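Local structure of envelope glycoprotein (Bourbon virus, 5ZKX) at residues L82-E96 / N138-L150. The protein probably mediates fusion of the viral and host membranes during entry, as a trimeric class III fusion glycoprotein related to baculovirus gp64. Residues are numbered along the deposited sequence; the frame is centred on the assembly and turned at random.
Sequences LKTWGQEEVCYTGPE and NLSWRCGVTNTHL
Val145, Trp141 and Cys143 all project from one side of strand 138-148 onto the chain of 82-96, a helix-turn-strand segment pinned by a disulfide over a long sheet strand of this gp64-family glycoprotein in its postfusion form. The end of helix 82-88 crosses the strand at 71°; the chain then turns and runs back along it, nearly antiparallel. Strand 138-148 belongs to an antiparallel sheet in which it pairs with strand 44-58; strand 91-93 instead pairs with strand 116-118, its axis 6.6 Å from that of 138-148, so side chains and a disulfide join the two layers. Val145 fits under the turn that ends helix 82-88. Its chi1 of 74° puts CG1 between the backbone N and the carbonyl carbon and CG2 anti to N, and the two methyls divide the work: CG2 meets Trp85 CB at 3.8 Å and lies close to Leu82 CD1, while CG1 faces the backbone at Glu89 and Val90, where Glu89 takes positive phi. The Trp85 ring is covered on one face by Cys91 CA, over its centre, and turns obliquely toward Gly144 O.

Cys91 and Cys143 form the disulfide, with an SG-SG distance of 2.0 Å; its small chi3 of 58° brings Cys91 CB and Cys143 CB to 3.4 Å, tighter than usual carbon contact. Farther along, the Trp141 indole lies flat beneath Gly94, whose CA is 3.8 Å from the five-membered ring centroid in a CH-pi contact. Thr93 CB packs on the same indole at CE3, 3.6 Å away, while its OG1 bonds to His118.

Polar bonds close both ends. Ser140 OG donates to Glu96 OE2, on the syn side of a carboxylate that also forms a salt bridge with Arg126. At the helix end, Asn147 ND2 reaches Gly86 O at 2.8 Å, the donor tilted from the carbonyl plane.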
loop_
_atom_site.group_PDB
_atom_site.type_symbol
_atom_site.label_atom_id
_atom_site.label_comp_id
_atom_site.label_asym_id
_atom_site.label_seq_id
_atom_site.Cartn_x
_atom_site.Cartn_y
_atom_site.Cartn_z
ATOM N N LEU A 82 10.405 20.247 -30.014
ATOM C CA LEU A 82 9.559 19.687 -28.968
ATOM C C LEU A 82 8.556 20.710 -28.449
ATOM O O LEU A 82 7.435 20.345 -28.079
ATOM C CB LEU A 82 10.433 19.162 -27.831
ATOM C CG LEU A 82 9.734 18.386 -26.723
ATOM C CD1 LEU A 82 8.833 17.323 -27.323
ATOM C CD2 LEU A 82 10.767 17.776 -25.795
ATOM N N LYS A 83 8.933 21.990 -28.429
ATOM C CA LYS A 83 8.012 23.033 -27.988
ATOM C C LYS A 83 6.820 23.149 -28.927
ATOM O O LYS A 83 5.670 23.244 -28.480
ATOM C CB LYS A 83 8.743 24.371 -27.890
ATOM C CG LYS A 83 9.709 24.459 -26.731
ATOM C CD LYS A 83 10.605 25.677 -26.844
ATOM C CE LYS A 83 11.610 25.713 -25.706
ATOM N NZ LYS A 83 11.453 26.939 -24.878
ATOM N N THR A 84 7.074 23.164 -30.239
ATOM C CA THR A 84 5.973 23.245 -31.190
ATOM C C THR A 84 5.209 21.933 -31.290
ATOM O O THR A 84 4.035 21.944 -31.673
ATOM C CB THR A 84 6.482 23.675 -32.569
ATOM O OG1 THR A 84 5.379 24.130 -33.364
ATOM C CG2 THR A 84 7.163 22.531 -33.290
ATOM N N TRP A 85 5.841 20.809 -30.947
ATOM C CA TRP A 85 5.116 19.548 -30.886
ATOM C C TRP A 85 4.089 19.570 -29.763
ATOM O O TRP A 85 2.906 19.289 -29.984
ATOM C CB TRP A 85 6.088 18.383 -30.689
ATOM C CG TRP A 85 6.888 18.015 -31.898
ATOM C CD1 TRP A 85 7.053 18.752 -33.033
ATOM C CD2 TRP A 85 7.642 16.812 -32.086
ATOM N NE1 TRP A 85 7.865 18.083 -33.916
ATOM C CE2 TRP A 85 8.241 16.888 -33.358
ATOM C CE3 TRP A 85 7.869 15.677 -31.302
ATOM C CZ2 TRP A 85 9.047 15.874 -33.863
ATOM C CZ3 TRP A 85 8.670 14.672 -31.806
ATOM C CH2 TRP A 85 9.249 14.776 -33.074
ATOM N N GLY A 86 4.524 19.901 -28.546
ATOM C CA GLY A 86 3.596 19.942 -27.428
ATOM C C GLY A 86 2.527 21.001 -27.600
ATOM O O GLY A 86 1.367 20.792 -27.236
ATOM N N GLN A 87 2.900 22.151 -28.166
ATOM C CA GLN A 87 1.931 23.216 -28.395
ATOM C C GLN A 87 0.895 22.810 -29.434
ATOM O O GLN A 87 -0.281 23.174 -29.323
ATOM C CB GLN A 87 2.654 24.489 -28.825
ATOM C CG GLN A 87 1.743 25.680 -29.044
ATOM C CD GLN A 87 2.438 26.802 -29.782
ATOM O OE1 GLN A 87 3.656 26.777 -29.966
ATOM N NE2 GLN A 87 1.668 27.796 -30.214
ATOM N N GLU A 88 1.310 22.060 -30.456
ATOM C CA GLU A 88 0.398 21.589 -31.488
ATOM C C GLU A 88 -0.129 20.185 -31.226
ATOM O O GLU A 88 -1.067 19.763 -31.911
ATOM C CB GLU A 88 1.085 21.620 -32.861
ATOM C CG GLU A 88 1.527 23.006 -33.307
ATOM C CD GLU A 88 2.125 23.010 -34.702
ATOM O OE1 GLU A 88 2.067 21.962 -35.376
ATOM O OE2 GLU A 88 2.649 24.062 -35.125
ATOM N N GLU A 89 0.438 19.464 -30.254
ATOM C CA GLU A 89 0.084 18.067 -29.987
ATOM C C GLU A 89 0.264 17.220 -31.246
ATOM O O GLU A 89 -0.584 16.402 -31.607
ATOM C CB GLU A 89 -1.337 17.948 -29.430
ATOM C CG GLU A 89 -1.531 18.645 -28.092
ATOM C CD GLU A 89 -2.575 17.969 -27.219
ATOM O OE1 GLU A 89 -3.044 16.867 -27.581
ATOM O OE2 GLU A 89 -2.928 18.544 -26.169
ATOM N N VAL A 90 1.399 17.422 -31.909
ATOM C CA VAL A 90 1.676 16.825 -33.211
ATOM C C VAL A 90 3.186 16.689 -33.360
ATOM O O VAL A 90 3.936 17.602 -33.009
ATOM C CB VAL A 90 1.073 17.682 -34.347
ATOM C CG1 VAL A 90 1.848 17.495 -35.629
ATOM C CG2 VAL A 90 -0.396 17.349 -34.557
ATOM N N CYS A 91 3.635 15.549 -33.879
ATOM C CA CYS A 91 5.048 15.328 -34.141
ATOM C C CYS A 91 5.317 15.348 -35.642
ATOM O O CYS A 91 4.453 15.000 -36.451
ATOM C CB CYS A 91 5.527 14.002 -33.538
ATOM S SG CYS A 91 4.447 12.597 -33.863
ATOM N N TYR A 92 6.526 15.771 -36.006
ATOM C CA TYR A 92 6.936 15.901 -37.398
ATOM C C TYR A 92 8.065 14.925 -37.702
ATOM O O TYR A 92 9.016 14.801 -36.924
ATOM C CB TYR A 92 7.389 17.330 -37.705
ATOM C CG TYR A 92 6.276 18.360 -37.725
ATOM C CD1 TYR A 92 5.546 18.601 -38.882
ATOM C CD2 TYR A 92 5.965 19.101 -36.590
ATOM C CE1 TYR A 92 4.535 19.546 -38.908
ATOM C CE2 TYR A 92 4.954 20.048 -36.607
ATOM C CZ TYR A 92 4.241 20.266 -37.770
ATOM O OH TYR A 92 3.232 21.205 -37.805
ATOM N N THR A 93 7.961 14.237 -38.841
ATOM C CA THR A 93 8.949 13.244 -39.245
ATOM C C THR A 93 9.276 13.422 -40.722
ATOM O O THR A 93 8.722 14.290 -41.407
ATOM C CB THR A 93 8.458 11.812 -38.993
ATOM O OG1 THR A 93 7.134 11.655 -39.522
ATOM C CG2 THR A 93 8.450 11.497 -37.509
ATOM N N GLY A 94 10.189 12.586 -41.209
ATOM C CA GLY A 94 10.505 12.525 -42.614
ATOM C C GLY A 94 9.479 11.714 -43.377
ATOM O O GLY A 94 8.401 11.395 -42.865
ATOM N N PRO A 95 9.797 11.355 -44.618
ATOM C CA PRO A 95 8.823 10.673 -45.474
ATOM C C PRO A 95 8.812 9.162 -45.307
ATOM O O PRO A 95 9.806 8.529 -44.942
ATOM C CB PRO A 95 9.299 11.056 -46.882
ATOM C CG PRO A 95 10.783 11.131 -46.733
ATOM C CD PRO A 95 11.041 11.667 -45.342
ATOM N N GLU A 96 7.652 8.582 -45.597
ATOM C CA GLU A 96 7.482 7.133 -45.618
ATOM C C GLU A 96 7.902 6.622 -46.992
ATOM O O GLU A 96 7.227 6.881 -47.994
ATOM C CB GLU A 96 6.037 6.750 -45.305
ATOM C CG GLU A 96 5.813 5.260 -45.117
ATOM C CD GLU A 96 5.914 4.832 -43.667
ATOM O OE1 GLU A 96 5.715 5.689 -42.780
ATOM O OE2 GLU A 96 6.191 3.641 -43.409
ATOM N N ASN A 138 13.834 1.309 -48.074
ATOM C CA ASN A 138 12.638 1.345 -47.248
ATOM C C ASN A 138 12.913 2.240 -46.050
ATOM O O ASN A 138 13.971 2.141 -45.421
ATOM C CB ASN A 138 12.225 -0.052 -46.772
ATOM C CG ASN A 138 11.543 -0.861 -47.852
ATOM O OD1 ASN A 138 10.356 -0.679 -48.126
ATOM N ND2 ASN A 138 12.290 -1.766 -48.471
ATOM N N LEU A 139 11.954 3.108 -45.738
ATOM C CA LEU A 139 12.095 4.070 -44.650
ATOM C C LEU A 139 10.743 4.248 -43.975
ATOM O O LEU A 139 9.760 4.586 -44.639
ATOM C CB LEU A 139 12.622 5.409 -45.175
ATOM C CG LEU A 139 13.098 6.451 -44.166
ATOM C CD1 LEU A 139 14.335 5.962 -43.438
ATOM C CD2 LEU A 139 13.371 7.777 -44.859
ATOM N N SER A 140 10.696 4.016 -42.660
ATOM C CA SER A 140 9.479 4.143 -41.868
ATOM C C SER A 140 9.777 4.912 -40.590
ATOM O O SER A 140 10.794 4.669 -39.936
ATOM C CB SER A 140 8.899 2.770 -41.527
ATOM O OG SER A 140 7.530 2.864 -41.176
ATOM N N TRP A 141 8.883 5.829 -40.229
ATOM C CA TRP A 141 9.106 6.748 -39.120
ATOM C C TRP A 141 8.148 6.468 -37.969
ATOM O O TRP A 141 7.055 5.926 -38.158
ATOM C CB TRP A 141 8.938 8.204 -39.568
ATOM C CG TRP A 141 10.025 8.684 -40.468
ATOM C CD1 TRP A 141 10.134 8.465 -41.809
ATOM C CD2 TRP A 141 11.165 9.467 -40.093
ATOM N NE1 TRP A 141 11.272 9.061 -42.294
ATOM C CE2 TRP A 141 11.923 9.683 -41.260
ATOM C CE3 TRP A 141 11.618 10.004 -38.884
ATOM C CZ2 TRP A 141 13.108 10.415 -41.254
ATOM C CZ3 TRP A 141 12.796 10.730 -38.881
ATOM C CH2 TRP A 141 13.526 10.929 -40.057
ATOM N N ARG A 142 8.580 6.846 -36.769
ATOM C CA ARG A 142 7.750 6.807 -35.577
ATOM C C ARG A 142 7.951 8.104 -34.807
ATOM O O ARG A 142 9.034 8.694 -34.832
ATOM C CB ARG A 142 8.077 5.598 -34.684
ATOM C CG ARG A 142 9.342 5.758 -33.843
ATOM C CD ARG A 142 9.743 4.453 -33.173
ATOM N NE ARG A 142 8.634 3.834 -32.450
ATOM C CZ ARG A 142 8.521 3.823 -31.126
ATOM N NH1 ARG A 142 9.449 4.395 -30.372
ATOM N NH2 ARG A 142 7.480 3.238 -30.555
ATOM N N CYS A 143 6.892 8.558 -34.141
ATOM C CA CYS A 143 6.987 9.765 -33.331
ATOM C C CYS A 143 5.807 9.828 -32.374
ATOM O O CYS A 143 4.749 9.241 -32.614
ATOM C CB CYS A 143 7.041 11.029 -34.196
ATOM S SG CYS A 143 5.527 11.397 -35.103
ATOM N N GLY A 144 6.007 10.561 -31.287
ATOM C CA GLY A 144 4.955 10.773 -30.313
ATOM C C GLY A 144 5.299 11.948 -29.431
ATOM O O GLY A 144 6.459 12.363 -29.341
ATOM N N VAL A 145 4.270 12.488 -28.778
ATOM C CA VAL A 145 4.422 13.647 -27.906
ATOM C C VAL A 145 3.337 13.592 -26.840
ATOM O O VAL A 145 2.266 13.010 -27.046
ATOM C CB VAL A 145 4.366 14.971 -28.708
ATOM C CG1 VAL A 145 2.939 15.281 -29.147
ATOM C CG2 VAL A 145 4.959 16.124 -27.903
ATOM N N THR A 146 3.625 14.187 -25.681
ATOM C CA THR A 146 2.639 14.280 -24.614
ATOM C C THR A 146 2.946 15.478 -23.725
ATOM O O THR A 146 4.109 15.843 -23.523
ATOM C CB THR A 146 2.575 12.990 -23.781
ATOM O OG1 THR A 146 1.361 12.973 -23.021
ATOM C CG2 THR A 146 3.763 12.877 -22.832
ATOM N N ASN A 147 1.881 16.100 -23.219
ATOM C CA ASN A 147 1.954 17.184 -22.246
ATOM C C ASN A 147 1.424 16.668 -20.915
ATOM O O ASN A 147 0.237 16.341 -20.807
ATOM C CB ASN A 147 1.131 18.393 -22.694
ATOM C CG ASN A 147 1.742 19.118 -23.873
ATOM O OD1 ASN A 147 2.771 19.782 -23.743
ATOM N ND2 ASN A 147 1.097 19.012 -25.030
ATOM N N THR A 148 2.292 16.597 -19.907
ATOM C CA THR A 148 1.913 16.091 -18.593
ATOM C C THR A 148 2.402 17.047 -17.511
ATOM O O THR A 148 3.056 18.058 -17.781
ATOM C CB THR A 148 2.470 14.682 -18.338
ATOM O OG1 THR A 148 3.899 14.736 -18.232
ATOM C CG2 THR A 148 2.080 13.728 -19.455
ATOM N N HIS A 149 2.071 16.708 -16.270
ATOM C CA HIS A 149 2.522 17.433 -15.092
ATOM C C HIS A 149 3.617 16.621 -14.415
ATOM O O HIS A 149 3.435 15.428 -14.150
ATOM C CB HIS A 149 1.354 17.680 -14.133
ATOM C CG HIS A 149 1.764 17.924 -12.713
ATOM N ND1 HIS A 149 2.039 19.184 -12.225
ATOM C CD2 HIS A 149 1.929 17.074 -11.673
ATOM C CE1 HIS A 149 2.365 19.097 -10.948
ATOM N NE2 HIS A 149 2.306 17.828 -10.588
ATOM N N LEU A 150 4.753 17.257 -14.152
ATOM C CA LEU A 150 5.885 16.594 -13.519
ATOM C C LEU A 150 6.020 17.065 -12.078
ATOM O O LEU A 150 6.014 18.271 -11.809
ATOM C CB LEU A 150 7.186 16.857 -14.282
ATOM C CG LEU A 150 8.409 16.155 -13.680
ATOM C CD1 LEU A 150 8.234 14.644 -13.721
ATOM C CD2 LEU A 150 9.693 16.576 -14.378
#